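Phenylalanine/tyrosine ammonia-lyase (Rhodosporidium toruloides, PDB 1Y2M) catalyses the non-oxidative deamination of L-phenylalanine to trans-cinnamate and of L-tyrosine to p-coumarate, releasing ammonium, and works as a homotetramer built as a dimer of dimers. Local coordinates at residues T438-M443 with A525-C530; S295-T300 with K434-Q439. One frame throughout, in Å; residues are numbered along the deposited sequence.

Interaction 1: residues T438-M443 with A525-C530; sequences TQLTEM and ATHLYC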
loop_
_atom_site.group_PDB
_atom_site.type_symbol
_atom_site.label_atom_id
_atom_site.label_comp_id
_atom_site.label_asym_id
_atom_site.label_seq_id
_atom_site.Cartn_x
_atom_site.Cartn_y
_atom_site.Cartn_z
ATOM N N THR B 438 -17.629 -10.136 -7.030
ATOM C CA THR B 438 -18.719 -10.386 -6.070
ATOM C C THR B 438 -19.988 -10.821 -6.763
ATOM O O THR B 438 -20.735 -11.707 -6.260
ATOM C CB THR B 438 -19.074 -9.201 -5.135
ATOM O OG1 THR B 438 -19.556 -8.060 -5.873
ATOM C CG2 THR B 438 -17.855 -8.793 -4.332
ATOM N N GLN B 439 -20.223 -10.279 -7.951
ATOM C CA GLN B 439 -21.391 -10.773 -8.781
ATOM C C GLN B 439 -21.211 -12.235 -9.168
ATOM O O GLN B 439 -22.154 -13.046 -9.049
ATOM C CB GLN B 439 -21.555 -9.949 -10.066
ATOM C CG GLN B 439 -21.950 -8.521 -9.843
ATOM C CD GLN B 439 -21.874 -7.687 -11.095
ATOM O OE1 GLN B 439 -21.381 -8.168 -12.129
ATOM N NE2 GLN B 439 -22.339 -6.421 -11.023
ATOM N N LEU B 440 -20.034 -12.555 -9.685
ATOM C CA LEU B 440 -19.745 -13.885 -10.190
ATOM C C LEU B 440 -19.776 -14.884 -9.028
ATOM O O LEU B 440 -20.397 -15.916 -9.137
ATOM C CB LEU B 440 -18.375 -13.902 -10.836
ATOM C CG LEU B 440 -17.871 -15.296 -11.258
ATOM C CD1 LEU B 440 -18.798 -15.900 -12.267
ATOM C CD2 LEU B 440 -16.494 -15.191 -11.903
ATOM N N THR B 441 -19.158 -14.565 -7.887
ATOM C CA THR B 441 -19.029 -15.574 -6.832
ATOM C C THR B 441 -20.391 -15.853 -6.175
ATOM O O THR B 441 -20.666 -16.961 -5.714
ATOM C CB THR B 441 -17.890 -15.227 -5.885
ATOM O OG1 THR B 441 -17.493 -16.436 -5.175
ATOM C CG2 THR B 441 -18.276 -14.132 -4.945
ATOM N N GLU B 442 -21.288 -14.875 -6.187
ATOM C CA GLU B 442 -22.658 -15.081 -5.743
ATOM C C GLU B 442 -23.364 -16.053 -6.677
ATOM O O GLU B 442 -24.031 -16.992 -6.242
ATOM C CB GLU B 442 -23.384 -13.741 -5.684
ATOM C CG GLU B 442 -24.838 -13.826 -5.223
ATOM C CD GLU B 442 -25.530 -12.475 -5.180
ATOM O OE1 GLU B 442 -24.850 -11.403 -5.252
ATOM O OE2 GLU B 442 -26.789 -12.495 -5.094
HETATM N N MSE B 443 -23.201 -15.812 -7.964
HETATM C CA MSE B 443 -23.810 -16.642 -8.989
HETATM C C MSE B 443 -23.318 -18.091 -8.943
HETATM O O MSE B 443 -24.072 -18.989 -9.303
HETATM C CB MSE B 443 -23.561 -16.067 -10.405
HETATM C CG MSE B 443 -24.340 -16.718 -11.430
HETATM SE SE MSE B 443 -24.152 -15.792 -13.171
HETATM C CE MSE B 443 -22.184 -15.954 -13.339
ATOM N N ALA B 525 -13.184 -11.931 -18.572
ATOM C CA ALA B 525 -13.317 -13.092 -19.514
ATOM C C ALA B 525 -13.924 -14.289 -18.745
ATOM O O ALA B 525 -14.757 -14.998 -19.242
ATOM C CB ALA B 525 -12.026 -13.457 -20.123
ATOM N N THR B 526 -13.414 -14.517 -17.559
ATOM C CA THR B 526 -13.935 -15.572 -16.673
ATOM C C THR B 526 -15.432 -15.391 -16.352
ATOM O O THR B 526 -16.259 -16.314 -16.425
ATOM C CB THR B 526 -13.077 -15.604 -15.397
ATOM O OG1 THR B 526 -11.757 -16.012 -15.759
ATOM C CG2 THR B 526 -13.612 -16.520 -14.303
ATOM N N HIS B 527 -15.788 -14.194 -15.931
ATOM C CA HIS B 527 -17.174 -13.883 -15.616
ATOM C C HIS B 527 -18.045 -14.107 -16.855
ATOM O O HIS B 527 -19.160 -14.651 -16.770
ATOM C CB HIS B 527 -17.224 -12.444 -15.083
ATOM C CG HIS B 527 -18.565 -12.008 -14.531
ATOM N ND1 HIS B 527 -18.767 -10.760 -13.975
ATOM C CD2 HIS B 527 -19.760 -12.650 -14.464
ATOM C CE1 HIS B 527 -20.031 -10.667 -13.583
ATOM N NE2 HIS B 527 -20.659 -11.789 -13.884
ATOM N N LEU B 528 -17.631 -13.586 -17.995
ATOM C CA LEU B 528 -18.411 -13.782 -19.221
ATOM C C LEU B 528 -18.580 -15.261 -19.558
ATOM O O LEU B 528 -19.693 -15.701 -19.873
ATOM C CB LEU B 528 -17.738 -13.053 -20.387
ATOM C CG LEU B 528 -18.433 -13.029 -21.748
ATOM C CD1 LEU B 528 -19.910 -12.650 -21.626
ATOM C CD2 LEU B 528 -17.707 -12.028 -22.679
ATOM N N TYR B 529 -17.507 -16.036 -19.429
ATOM C CA TYR B 529 -17.615 -17.492 -19.632
ATOM C C TYR B 529 -18.727 -18.051 -18.749
ATOM O O TYR B 529 -19.600 -18.798 -19.213
ATOM C CB TYR B 529 -16.284 -18.175 -19.345
ATOM C CG TYR B 529 -16.389 -19.675 -19.414
ATOM C CD1 TYR B 529 -16.144 -20.367 -20.601
ATOM C CD2 TYR B 529 -16.742 -20.394 -18.303
ATOM C CE1 TYR B 529 -16.273 -21.730 -20.656
ATOM C CE2 TYR B 529 -16.894 -21.779 -18.370
ATOM C CZ TYR B 529 -16.658 -22.435 -19.529
ATOM O OH TYR B 529 -16.800 -23.824 -19.558
ATOM N N CYS B 530 -18.675 -17.695 -17.463
ATOM C CA CYS B 530 -19.621 -18.274 -16.476
ATOM C C CYS B 530 -21.069 -17.824 -16.683
ATOM O O CYS B 530 -22.008 -18.645 -16.638
ATOM C CB CYS B 530 -19.198 -18.020 -15.078
ATOM S SG CYS B 530 -17.646 -18.761 -14.572
#

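Interaction 2: residues S295-T300 with K434-Q439; sequences SLTAMT and KLNFTQ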
loop_
_atom_site.group_PDB
_atom_site.type_symbol
_atom_site.label_atom_id
_atom_site.label_comp_id
_atom_site.label_asym_id
_atom_site.label_seq_id
_atom_site.Cartn_x
_atom_site.Cartn_y
_atom_site.Cartn_z
ATOM N N SER B 295 -22.079 -4.462 -18.961
ATOM C CA SER B 295 -22.702 -5.530 -19.724
ATOM C C SER B 295 -22.834 -6.828 -18.921
ATOM O O SER B 295 -23.870 -7.493 -18.915
ATOM C CB SER B 295 -21.963 -5.757 -21.057
ATOM O OG SER B 295 -22.039 -4.585 -21.888
ATOM N N LEU B 296 -21.774 -7.184 -18.204
ATOM C CA LEU B 296 -21.767 -8.354 -17.358
ATOM C C LEU B 296 -22.718 -8.208 -16.187
ATOM O O LEU B 296 -23.375 -9.171 -15.816
ATOM C CB LEU B 296 -20.352 -8.594 -16.845
ATOM C CG LEU B 296 -19.414 -9.179 -17.882
ATOM C CD1 LEU B 296 -18.014 -9.151 -17.381
ATOM C CD2 LEU B 296 -19.807 -10.603 -18.161
ATOM N N THR B 297 -22.844 -7.011 -15.638
ATOM C CA THR B 297 -23.852 -6.720 -14.631
ATOM C C THR B 297 -25.269 -7.074 -15.146
ATOM O O THR B 297 -26.028 -7.781 -14.477
ATOM C CB THR B 297 -23.790 -5.238 -14.158
ATOM O OG1 THR B 297 -22.530 -4.984 -13.538
ATOM C CG2 THR B 297 -24.883 -4.985 -13.125
ATOM N N ALA B 298 -25.586 -6.585 -16.337
ATOM C CA ALA B 298 -26.903 -6.826 -16.961
ATOM C C ALA B 298 -27.091 -8.350 -17.147
ATOM O O ALA B 298 -28.139 -8.933 -16.760
ATOM C CB ALA B 298 -27.017 -6.109 -18.268
HETATM N N MSE B 299 -26.090 -9.022 -17.700
HETATM C CA MSE B 299 -26.255 -10.469 -17.988
HETATM C C MSE B 299 -26.378 -11.299 -16.733
HETATM O O MSE B 299 -27.039 -12.346 -16.679
HETATM C CB MSE B 299 -25.146 -10.932 -18.906
HETATM C CG MSE B 299 -25.249 -10.234 -20.181
HETATM SE SE MSE B 299 -23.932 -10.872 -21.495
HETATM C CE MSE B 299 -24.934 -12.307 -22.181
ATOM N N THR B 300 -25.693 -10.843 -15.695
ATOM C CA THR B 300 -25.841 -11.481 -14.370
ATOM C C THR B 300 -27.235 -11.278 -13.783
ATOM O O THR B 300 -27.791 -12.179 -13.145
ATOM C CB THR B 300 -24.727 -11.046 -13.408
ATOM O OG1 THR B 300 -23.424 -11.273 -14.001
ATOM C CG2 THR B 300 -24.799 -11.813 -12.089
ATOM N N LYS B 434 -13.492 -5.928 -8.066
ATOM C CA LYS B 434 -14.204 -6.351 -6.873
ATOM C C LYS B 434 -15.701 -6.504 -7.143
ATOM O O LYS B 434 -16.289 -7.498 -6.756
ATOM C CB LYS B 434 -13.920 -5.376 -5.736
ATOM C CG LYS B 434 -14.608 -5.768 -4.459
ATOM C CD LYS B 434 -14.081 -7.050 -3.830
ATOM C CE LYS B 434 -14.775 -7.291 -2.490
ATOM N NZ LYS B 434 -14.225 -8.404 -1.602
ATOM N N LEU B 435 -16.314 -5.572 -7.866
ATOM C CA LEU B 435 -17.731 -5.701 -8.204
ATOM C C LEU B 435 -18.059 -6.960 -8.972
ATOM O O LEU B 435 -18.917 -7.768 -8.577
ATOM C CB LEU B 435 -18.176 -4.498 -9.040
ATOM C CG LEU B 435 -19.701 -4.475 -9.298
ATOM C CD1 LEU B 435 -20.481 -4.347 -7.920
ATOM C CD2 LEU B 435 -20.080 -3.381 -10.239
ATOM N N ASN B 436 -17.389 -7.133 -10.096
ATOM C CA ASN B 436 -17.713 -8.275 -10.931
ATOM C C ASN B 436 -17.322 -9.573 -10.209
ATOM O O ASN B 436 -17.993 -10.584 -10.358
ATOM C CB ASN B 436 -17.059 -8.152 -12.320
ATOM C CG ASN B 436 -17.641 -6.977 -13.104
ATOM O OD1 ASN B 436 -16.975 -6.010 -13.325
ATOM N ND2 ASN B 436 -18.925 -7.063 -13.486
ATOM N N PHE B 437 -16.248 -9.583 -9.437
ATOM C CA PHE B 437 -15.934 -10.819 -8.673
ATOM C C PHE B 437 -17.142 -11.134 -7.753
ATOM O O PHE B 437 -17.573 -12.272 -7.621
ATOM C CB PHE B 437 -14.728 -10.588 -7.782
ATOM C CG PHE B 437 -14.561 -11.628 -6.717
ATOM C CD1 PHE B 437 -14.248 -12.932 -7.033
ATOM C CD2 PHE B 437 -14.763 -11.297 -5.412
ATOM C CE1 PHE B 437 -14.127 -13.898 -6.055
ATOM C CE2 PHE B 437 -14.672 -12.258 -4.412
ATOM C CZ PHE B 437 -14.341 -13.561 -4.748
ATOM N N THR B 438 -17.629 -10.136 -7.030
ATOM C CA THR B 438 -18.719 -10.386 -6.070
ATOM C C THR B 438 -19.988 -10.821 -6.763
ATOM O O THR B 438 -20.735 -11.707 -6.260
ATOM C CB THR B 438 -19.074 -9.201 -5.135
ATOM O OG1 THR B 438 -19.556 -8.060 -5.873
ATOM C CG2 THR B 438 -17.855 -8.793 -4.332
ATOM N N GLN B 439 -20.223 -10.279 -7.951
ATOM C CA GLN B 439 -21.391 -10.773 -8.781
ATOM C C GLN B 439 -21.211 -12.235 -9.168
ATOM O O GLN B 439 -22.154 -13.046 -9.049
ATOM C CB GLN B 439 -21.555 -9.949 -10.066
ATOM C CG GLN B 439 -21.950 -8.521 -9.843
ATOM C CD GLN B 439 -21.874 -7.687 -11.095
ATOM O OE1 GLN B 439 -21.381 -8.168 -12.129
ATOM N NE2 GLN B 439 -22.339 -6.421 -11.023
#

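Interaction 1: residues T438-M443 with A525-C530
Leu440 and His527 meet at the middle of this contact, where their CA atoms lie 6.0 Å apart, and the two helix segments run in broadly the same direction, 34° from parallel. A CH-pi contact carries the centre: Leu440 CB sits over one face of the His527 imidazole, 4.2 Å from the ring centroid and displaced toward the rim. The leucine CG stands anti to the backbone N (chi1 173°), and the two methyl groups beyond it reach the opposing helix. CD1 packs against Cys530 CB at 3.5 Å, and CD2 touches Thr526 CG2 and the CA of His527.

The remaining apolar packing comes from Met443, present as selenomethionine, whose chain bends at chi3 and brings CE to 4.0 Å from Cys530 CB. The same methyl lies obliquely beside the imidazole, near CD2.

At the edge of the ring Gln439 OE1 lies in the imidazole plane, 3.2 Å from His527 CE1, with the amide and ring planes 70° apart. OE1 also takes a weak hydrogen bond from Asn436 ND2, and NE2 is held by Thr297 OG1 and Pro364 O. His527 NE2 is hydrogen-bonded to Thr300 OG1.

No hydrogen bond joins the two segments directly, and all six touching residues are buried. The imidazole is therefore used in two ways, its face packed by leucine and its NE2 engaged by a third helix, while the amide oxygen lies in the ring plane against CE1, where the polarised C-H would probably attract it weakly.

Interaction 2: residues S295-T300 with K434-Q439
Thr297 lies level with Asn436 and Thr300 with Gln439 (CA to CA 7.3 and 7.2 Å) across two nearly parallel helix segments, their axes 10.6 Å apart at closest approach and inclined by 17°. One direct hydrogen bond spans the gap: Gln439 NE2 donates to Thr297 OG1 over 2.9 Å, almost straight at 166°, with the acceptor close to the amide plane. The threonine hydroxyl is brought there by a chi1 of -63°, which sets OG1 anti to its own carbonyl carbon, and the two side chains cross at about a right angle. Thr297 CG2 lies 3.6 Å from Gln439 NE2.

At the oxygen of the same amide, Asn436 ND2 makes a weak hydrogen bond to Gln439 OE1 within the helix, and Asn436 ND2 also touches Leu296 CB at 4.0 Å. Asn436 OD1 is hydrogen-bonded to Ser293 OG, one turn before Thr297, whose hydroxyl is itself bonded to Ser293 O. An alanine in place of Gln439 would probably cost Thr297 OG1 and Pro364 O their bonds from the amide, take the weak acceptor from Asn436 ND2 and open a gap between the helices.

Thr300 OG1 turns back on its own helix and donates to Leu296 O over 2.8 Å, from above the carbonyl plane; the backbone N of Thr300 reaches that oxygen from the opposite face. OG1 also meets His527 NE2 of helix 506-560.

Helices 273-303 and 416-443 belong to the long, mostly helical core of the PAL/histidase fold, and this near-parallel pair joins them in its buried interior by polar side chains. The Thr297 side chain lies about 9 Å from that of Arg366, assigned to cinnamate binding by similarity.

In the fold
Interactions 1 and 2, whose centres are 6 Å apart, share helix 416-443, which packs on helix 506-560 in the first and on helix 273-303 in the second. The third side of this triangle is closed by the 2.8 Å tie from His527 NE2 to Thr300 OG1, and by Leu296 CD1, which packs 3.8 Å from His527 ND1. Gln439 is common to both contacts. The cluster lies near residues of the substrate site: the side chain of Gln439 is about 9 Å from that of Arg366, a cinnamate-binding residue by similarity, and that of Cys530 about 9 Å from that of Lys468, a cinnamate-binding residue.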